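Long-range contacts in DNA polymerase III subunit beta (Pseudomonas aeruginosa, PDB 4TSZ), which confers DNA tethering and processivity on DNA polymerases and other proteins: residues M2-L12 with C80-I91; S343-V351 with S359-R367. All coordinates share one frame; numbering follows the deposited sequence. Where two conformers were deposited one is given.

Contact 1. Residues M2-L12 with C80-I91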
loop_
_atom_site.group_PDB
_atom_site.type_symbol
_atom_site.label_atom_id
_atom_site.label_comp_id
_atom_site.label_asym_id
_atom_site.label_seq_id
_atom_site.Cartn_x
_atom_site.Cartn_y
_atom_site.Cartn_z
ATOM N N MET E 2 1.129 34.470 -20.817
ATOM C CA MET E 2 0.160 33.372 -20.790
ATOM C C MET E 2 -0.793 33.558 -19.586
ATOM O O MET E 2 -0.345 33.880 -18.483
ATOM C CB MET E 2 0.915 32.036 -20.684
ATOM C CG MET E 2 0.056 30.815 -20.911
ATOM S SD MET E 2 0.941 29.292 -20.484
ATOM C CE MET E 2 0.410 29.093 -18.812
ATOM N N HIS E 3 -2.104 33.433 -19.831
ATOM C CA HIS E 3 -3.141 33.604 -18.817
ATOM C C HIS E 3 -4.417 32.901 -19.223
ATOM O O HIS E 3 -4.851 33.026 -20.363
ATOM C CB HIS E 3 -3.422 35.092 -18.511
ATOM C CG HIS E 3 -4.637 35.303 -17.658
ATOM N ND1 HIS E 3 -5.824 35.767 -18.195
ATOM C CD2 HIS E 3 -4.839 35.015 -16.349
ATOM C CE1 HIS E 3 -6.688 35.793 -17.194
ATOM N NE2 HIS E 3 -6.140 35.356 -16.065
ATOM N N PHE E 4 -5.029 32.172 -18.278
ATOM C CA PHE E 4 -6.279 31.451 -18.499
ATOM C C PHE E 4 -6.997 31.161 -17.180
ATOM O O PHE E 4 -6.394 31.211 -16.105
ATOM C CB PHE E 4 -6.039 30.141 -19.299
ATOM C CG PHE E 4 -5.192 29.097 -18.612
ATOM C CD1 PHE E 4 -3.800 29.135 -18.701
ATOM C CD2 PHE E 4 -5.780 28.064 -17.894
ATOM C CE1 PHE E 4 -3.015 28.161 -18.074
ATOM C CE2 PHE E 4 -4.993 27.102 -17.254
ATOM C CZ PHE E 4 -3.613 27.157 -17.345
ATOM N N THR E 5 -8.294 30.879 -17.281
ATOM C CA THR E 5 -9.156 30.457 -16.183
ATOM C C THR E 5 -9.654 29.058 -16.537
ATOM O O THR E 5 -9.861 28.745 -17.725
ATOM C CB THR E 5 -10.285 31.456 -15.865
ATOM O OG1 THR E 5 -11.032 31.747 -17.043
ATOM C CG2 THR E 5 -9.775 32.737 -15.238
ATOM N N ILE E 6 -9.778 28.204 -15.507
ATOM C CA ILE E 6 -10.193 26.809 -15.654
ATOM C C ILE E 6 -10.833 26.294 -14.350
ATOM O O ILE E 6 -10.406 26.675 -13.254
ATOM C CB ILE E 6 -8.967 25.933 -16.120
ATOM C CG1 ILE E 6 -9.380 24.504 -16.556
ATOM C CG2 ILE E 6 -7.797 25.942 -15.105
ATOM C CD1 ILE E 6 -8.402 23.790 -17.502
ATOM N N GLN E 7 -11.850 25.426 -14.475
ATOM C CA GLN E 7 -12.492 24.790 -13.328
ATOM C C GLN E 7 -11.529 23.746 -12.800
ATOM O O GLN E 7 -10.821 23.115 -13.590
ATOM C CB GLN E 7 -13.814 24.110 -13.734
ATOM C CG GLN E 7 -14.975 25.068 -13.974
ATOM C CD GLN E 7 -15.567 25.612 -12.695
ATOM O OE1 GLN E 7 -15.446 26.806 -12.389
ATOM N NE2 GLN E 7 -16.220 24.752 -11.918
ATOM N N ARG E 8 -11.493 23.573 -11.467
ATOM C CA ARG E 8 -10.621 22.619 -10.771
ATOM C C ARG E 8 -10.577 21.241 -11.434
ATOM O O ARG E 8 -9.493 20.754 -11.747
ATOM C CB ARG E 8 -11.017 22.507 -9.281
ATOM C CG ARG E 8 -10.199 21.486 -8.490
ATOM C CD ARG E 8 -10.828 21.192 -7.150
ATOM N NE ARG E 8 -10.205 20.053 -6.468
ATOM C CZ ARG E 8 -10.582 18.784 -6.612
ATOM N NH1 ARG E 8 -11.580 18.465 -7.426
ATOM N NH2 ARG E 8 -9.960 17.822 -5.942
ATOM N N GLU E 9 -11.755 20.635 -11.659
ATOM C CA GLU E 9 -11.911 19.290 -12.222
ATOM C C GLU E 9 -11.455 19.183 -13.669
ATOM O O GLU E 9 -10.902 18.148 -14.045
ATOM C CB GLU E 9 -13.351 18.771 -12.041
ATOM C CG GLU E 9 -13.753 18.551 -10.584
ATOM C CD GLU E 9 -13.976 19.803 -9.746
ATOM O OE1 GLU E 9 -14.204 20.885 -10.339
ATOM O OE2 GLU E 9 -13.895 19.705 -8.499
ATOM N N ALA E 10 -11.664 20.248 -14.464
ATOM C CA ALA E 10 -11.254 20.307 -15.871
ATOM C C ALA E 10 -9.727 20.291 -15.998
ATOM O O ALA E 10 -9.208 19.652 -16.910
ATOM C CB ALA E 10 -11.830 21.548 -16.540
ATOM N N LEU E 11 -9.015 20.960 -15.060
ATOM C CA LEU E 11 -7.556 20.991 -15.032
ATOM C C LEU E 11 -7.006 19.700 -14.433
ATOM O O LEU E 11 -6.032 19.149 -14.956
ATOM C CB LEU E 11 -7.051 22.224 -14.245
ATOM C CG LEU E 11 -5.520 22.370 -14.052
ATOM C CD1 LEU E 11 -4.792 22.537 -15.390
ATOM C CD2 LEU E 11 -5.193 23.508 -13.108
ATOM N N LEU E 12 -7.621 19.230 -13.333
ATOM C CA LEU E 12 -7.194 18.035 -12.603
ATOM C C LEU E 12 -7.112 16.761 -13.437
ATOM O O LEU E 12 -6.110 16.051 -13.317
ATOM C CB LEU E 12 -8.042 17.824 -11.337
ATOM C CG LEU E 12 -7.514 16.865 -10.270
ATOM C CD1 LEU E 12 -6.148 17.305 -9.733
ATOM C CD2 LEU E 12 -8.513 16.728 -9.137
ATOM N N CYS E 80 -3.957 21.748 -7.226
ATOM C CA CYS E 80 -5.231 21.524 -7.913
ATOM C C CYS E 80 -6.143 20.570 -7.115
ATOM O O CYS E 80 -7.287 20.930 -6.829
ATOM C CB CYS E 80 -4.997 21.036 -9.344
ATOM S SG CYS E 80 -6.448 21.170 -10.423
ATOM N N LYS E 81 -5.610 19.402 -6.682
ATOM C CA LYS E 81 -6.344 18.408 -5.890
ATOM C C LYS E 81 -6.819 18.967 -4.523
ATOM O O LYS E 81 -7.935 18.669 -4.087
ATOM C CB LYS E 81 -5.472 17.163 -5.654
ATOM C CG LYS E 81 -6.088 15.862 -6.154
ATOM C CD LYS E 81 -5.143 14.665 -6.005
ATOM C CE LYS E 81 -4.065 14.591 -7.071
ATOM N NZ LYS E 81 -3.396 13.264 -7.095
ATOM N N SER E 82 -5.978 19.783 -3.869
ATOM C CA SER E 82 -6.253 20.378 -2.559
ATOM C C SER E 82 -7.258 21.541 -2.581
ATOM O O SER E 82 -7.786 21.913 -1.530
ATOM C CB SER E 82 -4.951 20.819 -1.899
ATOM O OG SER E 82 -4.385 21.901 -2.620
ATOM N N LEU E 83 -7.508 22.129 -3.762
ATOM C CA LEU E 83 -8.443 23.245 -3.899
ATOM C C LEU E 83 -9.900 22.804 -3.702
ATOM O O LEU E 83 -10.200 21.632 -3.941
ATOM C CB LEU E 83 -8.254 23.945 -5.252
ATOM C CG LEU E 83 -7.050 24.887 -5.339
ATOM C CD1 LEU E 83 -6.804 25.311 -6.758
ATOM C CD2 LEU E 83 -7.215 26.098 -4.432
ATOM N N PRO E 84 -10.814 23.693 -3.227
ATOM C CA PRO E 84 -12.213 23.259 -3.021
ATOM C C PRO E 84 -12.870 22.797 -4.315
ATOM O O PRO E 84 -12.589 23.354 -5.379
ATOM C CB PRO E 84 -12.908 24.509 -2.467
ATOM C CG PRO E 84 -11.820 25.402 -2.009
ATOM C CD PRO E 84 -10.642 25.120 -2.882
ATOM N N ASN E 85 -13.731 21.770 -4.224
ATOM C CA ASN E 85 -14.455 21.199 -5.367
ATOM C C ASN E 85 -15.158 22.270 -6.181
ATOM O O ASN E 85 -15.785 23.161 -5.614
ATOM C CB ASN E 85 -15.459 20.124 -4.908
ATOM C CG ASN E 85 -14.850 18.831 -4.397
ATOM O OD1 ASN E 85 -13.706 18.474 -4.702
ATOM N ND2 ASN E 85 -15.617 18.081 -3.622
ATOM N N ASP E 86 -14.974 22.216 -7.508
ATOM C CA ASP E 86 -15.593 23.095 -8.505
ATOM C C ASP E 86 -15.164 24.576 -8.535
ATOM O O ASP E 86 -15.800 25.383 -9.215
ATOM C CB ASP E 86 -17.114 22.870 -8.561
ATOM C CG ASP E 86 -17.489 21.417 -8.804
ATOM O OD1 ASP E 86 -17.291 20.937 -9.943
ATOM O OD2 ASP E 86 -17.964 20.752 -7.846
ATOM N N VAL E 87 -14.045 24.923 -7.864
ATOM C CA VAL E 87 -13.528 26.299 -7.856
ATOM C C VAL E 87 -12.947 26.706 -9.234
ATOM O O VAL E 87 -12.406 25.856 -9.957
ATOM C CB VAL E 87 -12.526 26.548 -6.684
ATOM C CG1 VAL E 87 -11.160 25.904 -6.937
ATOM C CG2 VAL E 87 -12.367 28.037 -6.373
ATOM N N LEU E 88 -13.086 28.000 -9.596
ATOM C CA LEU E 88 -12.494 28.540 -10.820
ATOM C C LEU E 88 -11.056 28.966 -10.481
ATOM O O LEU E 88 -10.833 29.718 -9.523
ATOM C CB LEU E 88 -13.297 29.728 -11.362
ATOM C CG LEU E 88 -12.857 30.278 -12.737
ATOM C CD1 LEU E 88 -13.143 29.281 -13.867
ATOM C CD2 LEU E 88 -13.530 31.608 -13.031
ATOM N N ILE E 89 -10.085 28.449 -11.237
ATOM C CA ILE E 89 -8.672 28.737 -11.018
ATOM C C ILE E 89 -8.180 29.734 -12.063
ATOM O O ILE E 89 -8.363 29.516 -13.264
ATOM C CB ILE E 89 -7.822 27.434 -11.019
ATOM C CG1 ILE E 89 -8.404 26.350 -10.086
ATOM C CG2 ILE E 89 -6.351 27.718 -10.685
ATOM C CD1 ILE E 89 -7.854 24.926 -10.354
ATOM N N ASP E 90 -7.542 30.824 -11.601
ATOM C CA ASP E 90 -6.918 31.800 -12.481
ATOM C C ASP E 90 -5.415 31.500 -12.499
ATOM O O ASP E 90 -4.781 31.434 -11.438
ATOM C CB ASP E 90 -7.200 33.239 -12.033
ATOM C CG ASP E 90 -6.710 34.261 -13.044
ATOM O OD1 ASP E 90 -5.486 34.547 -13.064
ATOM O OD2 ASP E 90 -7.538 34.751 -13.835
ATOM N N ILE E 91 -4.864 31.260 -13.701
ATOM C CA ILE E 91 -3.448 30.928 -13.891
ATOM C C ILE E 91 -2.784 31.918 -14.838
ATOM O O ILE E 91 -3.256 32.099 -15.959
ATOM C CB ILE E 91 -3.245 29.443 -14.338
ATOM C CG1 ILE E 91 -3.711 28.456 -13.233
ATOM C CG2 ILE E 91 -1.771 29.175 -14.714
ATOM C CD1 ILE E 91 -3.865 26.997 -13.658
#

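Contact 2. Residues S343-V351 with S359-R367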
loop_
_atom_site.group_PDB
_atom_site.type_symbol
_atom_site.label_atom_id
_atom_site.label_comp_id
_atom_site.label_asym_id
_atom_site.label_seq_id
_atom_site.Cartn_x
_atom_site.Cartn_y
_atom_site.Cartn_z
ATOM N N SER E 343 3.967 -32.853 -23.005
ATOM C CA SER E 343 4.588 -33.946 -23.731
ATOM C C SER E 343 5.503 -34.719 -22.776
ATOM O O SER E 343 5.027 -35.660 -22.143
ATOM C CB SER E 343 5.292 -33.455 -24.997
ATOM O OG SER E 343 6.305 -32.509 -24.707
ATOM N N ASP E 344 6.769 -34.299 -22.613
ATOM C CA ASP E 344 7.727 -34.954 -21.714
ATOM C C ASP E 344 8.251 -34.008 -20.622
ATOM O O ASP E 344 7.946 -32.810 -20.647
ATOM C CB ASP E 344 8.878 -35.604 -22.515
ATOM C CG ASP E 344 9.608 -34.668 -23.455
ATOM O OD1 ASP E 344 10.328 -33.779 -22.962
ATOM O OD2 ASP E 344 9.498 -34.858 -24.687
ATOM N N SER E 345 9.052 -34.548 -19.681
ATOM C CA SER E 345 9.622 -33.824 -18.542
ATOM C C SER E 345 10.601 -32.693 -18.903
ATOM O O SER E 345 10.826 -31.801 -18.083
ATOM C CB SER E 345 10.262 -34.798 -17.558
ATOM O OG SER E 345 11.452 -35.374 -18.068
ATOM N N ASN E 346 11.172 -32.726 -20.119
ATOM C CA ASN E 346 12.142 -31.731 -20.584
ATOM C C ASN E 346 11.524 -30.676 -21.505
ATOM O O ASN E 346 12.206 -29.727 -21.895
ATOM C CB ASN E 346 13.323 -32.431 -21.270
ATOM C CG ASN E 346 14.009 -33.472 -20.416
ATOM O OD1 ASN E 346 14.017 -34.666 -20.735
ATOM N ND2 ASN E 346 14.589 -33.051 -19.304
ATOM N N SER E 347 10.233 -30.832 -21.837
ATOM C CA SER E 347 9.524 -29.936 -22.747
ATOM C C SER E 347 8.508 -29.039 -22.074
ATOM O O SER E 347 7.980 -29.367 -21.004
ATOM C CB SER E 347 8.879 -30.723 -23.883
ATOM O OG SER E 347 9.838 -31.542 -24.532
ATOM N N SER E 348 8.244 -27.897 -22.734
ATOM C CA SER E 348 7.313 -26.846 -22.321
ATOM C C SER E 348 5.868 -27.303 -22.135
ATOM O O SER E 348 5.428 -28.248 -22.799
ATOM C CB SER E 348 7.320 -25.724 -23.352
ATOM O OG SER E 348 8.172 -24.666 -22.958
ATOM N N ALA E 349 5.123 -26.589 -21.281
ATOM C CA ALA E 349 3.700 -26.783 -21.067
ATOM C C ALA E 349 3.062 -25.699 -21.943
ATOM O O ALA E 349 3.588 -24.587 -22.016
ATOM C CB ALA E 349 3.337 -26.529 -19.616
ATOM N N LEU E 350 1.984 -26.035 -22.642
ATOM C CA LEU E 350 1.206 -25.091 -23.433
ATOM C C LEU E 350 -0.113 -24.934 -22.696
ATOM O O LEU E 350 -0.727 -25.931 -22.303
ATOM C CB LEU E 350 0.989 -25.579 -24.873
ATOM C CG LEU E 350 0.098 -24.716 -25.811
ATOM C CD1 LEU E 350 0.662 -23.291 -26.025
ATOM C CD2 LEU E 350 -0.103 -25.412 -27.158
ATOM N N VAL E 351 -0.506 -23.681 -22.435
ATOM C CA VAL E 351 -1.720 -23.397 -21.676
ATOM C C VAL E 351 -2.671 -22.502 -22.475
ATOM O O VAL E 351 -2.239 -21.534 -23.103
ATOM C CB VAL E 351 -1.415 -22.837 -20.252
ATOM C CG1 VAL E 351 -2.665 -22.847 -19.373
ATOM C CG2 VAL E 351 -0.297 -23.624 -19.567
ATOM N N SER E 359 -5.576 -16.905 -26.664
ATOM C CA SER E 359 -4.495 -16.744 -25.700
ATOM C C SER E 359 -3.710 -18.049 -25.640
ATOM O O SER E 359 -4.301 -19.124 -25.666
ATOM C CB SER E 359 -5.036 -16.387 -24.318
ATOM O OG SER E 359 -5.646 -15.106 -24.329
ATOM N N ALA E 360 -2.376 -17.949 -25.593
ATOM C CA ALA E 360 -1.480 -19.100 -25.497
ATOM C C ALA E 360 -0.318 -18.773 -24.557
ATOM O O ALA E 360 0.263 -17.691 -24.629
ATOM C CB ALA E 360 -0.977 -19.510 -26.877
ATOM N N TYR E 361 -0.032 -19.694 -23.636
ATOM C CA TYR E 361 1.004 -19.524 -22.620
ATOM C C TYR E 361 1.947 -20.692 -22.645
ATOM O O TYR E 361 1.518 -21.837 -22.639
ATOM C CB TYR E 361 0.386 -19.338 -21.227
ATOM C CG TYR E 361 -0.618 -18.208 -21.212
ATOM C CD1 TYR E 361 -0.205 -16.888 -21.058
ATOM C CD2 TYR E 361 -1.972 -18.448 -21.447
ATOM C CE1 TYR E 361 -1.115 -15.832 -21.123
ATOM C CE2 TYR E 361 -2.893 -17.399 -21.509
ATOM C CZ TYR E 361 -2.459 -16.090 -21.346
ATOM O OH TYR E 361 -3.358 -15.052 -21.377
ATOM N N VAL E 362 3.242 -20.399 -22.708
ATOM C CA VAL E 362 4.289 -21.418 -22.791
ATOM C C VAL E 362 5.170 -21.320 -21.549
ATOM O O VAL E 362 5.610 -20.227 -21.213
ATOM C CB VAL E 362 5.098 -21.258 -24.102
ATOM C CG1 VAL E 362 6.134 -22.366 -24.247
ATOM C CG2 VAL E 362 4.169 -21.227 -25.324
ATOM N N VAL E 363 5.377 -22.442 -20.833
ATOM C CA VAL E 363 6.216 -22.454 -19.641
ATOM C C VAL E 363 7.254 -23.562 -19.782
ATOM O O VAL E 363 6.880 -24.735 -19.816
ATOM C CB VAL E 363 5.420 -22.580 -18.297
ATOM C CG1 VAL E 363 6.361 -22.466 -17.094
ATOM C CG2 VAL E 363 4.312 -21.539 -18.188
ATOM N N MET E 364 8.550 -23.205 -19.818
ATOM C CA MET E 364 9.625 -24.200 -19.847
ATOM C C MET E 364 9.701 -24.856 -18.458
ATOM O O MET E 364 9.575 -24.159 -17.438
ATOM C CB MET E 364 10.999 -23.581 -20.179
ATOM C CG MET E 364 11.264 -23.412 -21.658
ATOM S SD MET E 364 11.045 -24.910 -22.690
ATOM C CE MET E 364 12.544 -25.780 -22.329
ATOM N N PRO E 365 9.902 -26.186 -18.394
ATOM C CA PRO E 365 10.000 -26.838 -17.079
ATOM C C PRO E 365 11.347 -26.611 -16.375
ATOM O O PRO E 365 12.231 -25.917 -16.885
ATOM C CB PRO E 365 9.784 -28.320 -17.422
ATOM C CG PRO E 365 10.326 -28.465 -18.786
ATOM C CD PRO E 365 10.059 -27.161 -19.492
ATOM N N MET E 366 11.478 -27.198 -15.176
ATOM C CA MET E 366 12.682 -27.201 -14.353
ATOM C C MET E 366 13.158 -28.652 -14.265
ATOM O O MET E 366 12.332 -29.571 -14.241
ATOM C CB MET E 366 12.370 -26.710 -12.931
ATOM C CG MET E 366 12.089 -25.231 -12.824
ATOM S SD MET E 366 11.592 -24.780 -11.145
ATOM C CE MET E 366 13.120 -25.022 -10.256
ATOM N N ARG E 367 14.482 -28.860 -14.189
ATOM C CA ARG E 367 15.044 -30.200 -14.038
ATOM C C ARG E 367 14.801 -30.655 -12.603
ATOM O O ARG E 367 15.066 -29.903 -11.661
ATOM C CB ARG E 367 16.549 -30.227 -14.384
#

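Contact 1. Residues M2-L12 with C80-I91
Arg8, the first residue of helix 8-19, reaches over the end of helix 73-82 and the loop that follows. Its CB rests on Val87 CG1 and Ile89 CD1. CG passes close to Cys80 O, and CD meets Leu83 O and Pro84 O. Arg8 NE lies 3.0 Å from Leu83 O and 3.1 Å from Cys80 O. The chain is extended, with CG anti to the backbone N (chi1 177°), and this carries the guanidinium past the helix end. There Arg8 NH2 gives a straight bond (172°) to Lys81 O, 2.9 Å away and in the guanidinium plane. Arg8 NH1 makes a salt bridge with Glu9 OE2 at 2.8 Å. Asn85 OD1 lies over one guanidinium face and Leu12 CD2 over the opposite one.

Glu9 OE2 takes a second bond, 2.9 Å from Asp86 N, on its syn lone pair. Gln7 NE2 donates a bent hydrogen bond to Asp86 O, from above the carbonyl plane.

Strands 3-7 and 88-94 pair antiparallel, and strand 3-7 is outermost, within this chain, in a sheet of four strands. Phe4-Ile91 and Ile6-Ile89 are the hydrogen-bonded pairs. The Phe4 ring takes Ile91 CB over one face in a CH-pi contact, 4.0 Å from CB to centroid. Leu11 CD2 and Ile91 CD1 meet tip to tip on the same side. On the face of Thr5 and Asp90, His3 NE2 donates to Asp90 OD2 at 2.7 Å, close to the ring plane; His3 ND1 bonds Glu65. Leu83 and Pro84 pack on Arg271 of the second subunit, so the loop borders the subunit interface.

Glu9 OE1 and Asp86 OD1 lie only 3.1 Å apart. Two carboxylates so close would probably repel. The positive charge of Arg8 beside Glu9 probably eases this and helps keep helix start and turn together.

Contact 2. Residues S343-V351 with S359-R367
Val351 and Tyr361 are joined by two backbone hydrogen bonds, from Val351 N to Tyr361 O at 2.7 Å and from Tyr361 N to Val351 O at 2.9 Å. Ala349 and Val363 form the next hydrogen-bonded pair of this antiparallel beta hairpin. Leu350 and Val362 are the non-hydrogen-bonded pair between them. Before the first strand, Asp344 OD1 accepts from Asn346 N on its anti lone pair, an Asx turn. The same oxygen of Asp344, OD1, takes a bond from Ser347 OG at 2.8 Å, so two donors brace the type I turn.

Leu350 CD1 packs on Val362 CG2 at 4.1 Å. On the other face Val351 and Tyr361 meet through their CB atoms. Tyr361 CG stands anti to its carbonyl carbon (chi1 -54°), and the ring edge, at CD2, faces Val351 O. Its OH bonds Arg142 O. Val351, Tyr361 and Val363 pack on helix 323-330.

The strand end and the residues after it line part of the site where the peptide binds. Val362 and Met364 pack on it, and Pro365 and Arg367 form backbone hydrogen bonds with it. The Pro365 ring leans on the turn, its CG 3.4 Å from both Ser345 O and Ser347 O.

From the N terminus, contact 1 comes first. Its strand 3-7 starts the chain, and segment 80-91 returns to segment 2-12 after 67 intervening residues, which include helices and strands. This closes much of the N-terminal domain on itself, tying strand 3-7 and two helices together. Contact 2 follows far later and closes a hairpin near the C terminus, its strands joined by loop 354-358. Its strands lie inside an eight-stranded sheet that joins strands of the central and C-terminal domains. The two contacts are in series, neither nested nor crossed. Their centres are 54 Å apart, on opposite sides of the chain's centre. Contact 1 borders the second subunit, while contact 2 borders the bound peptide.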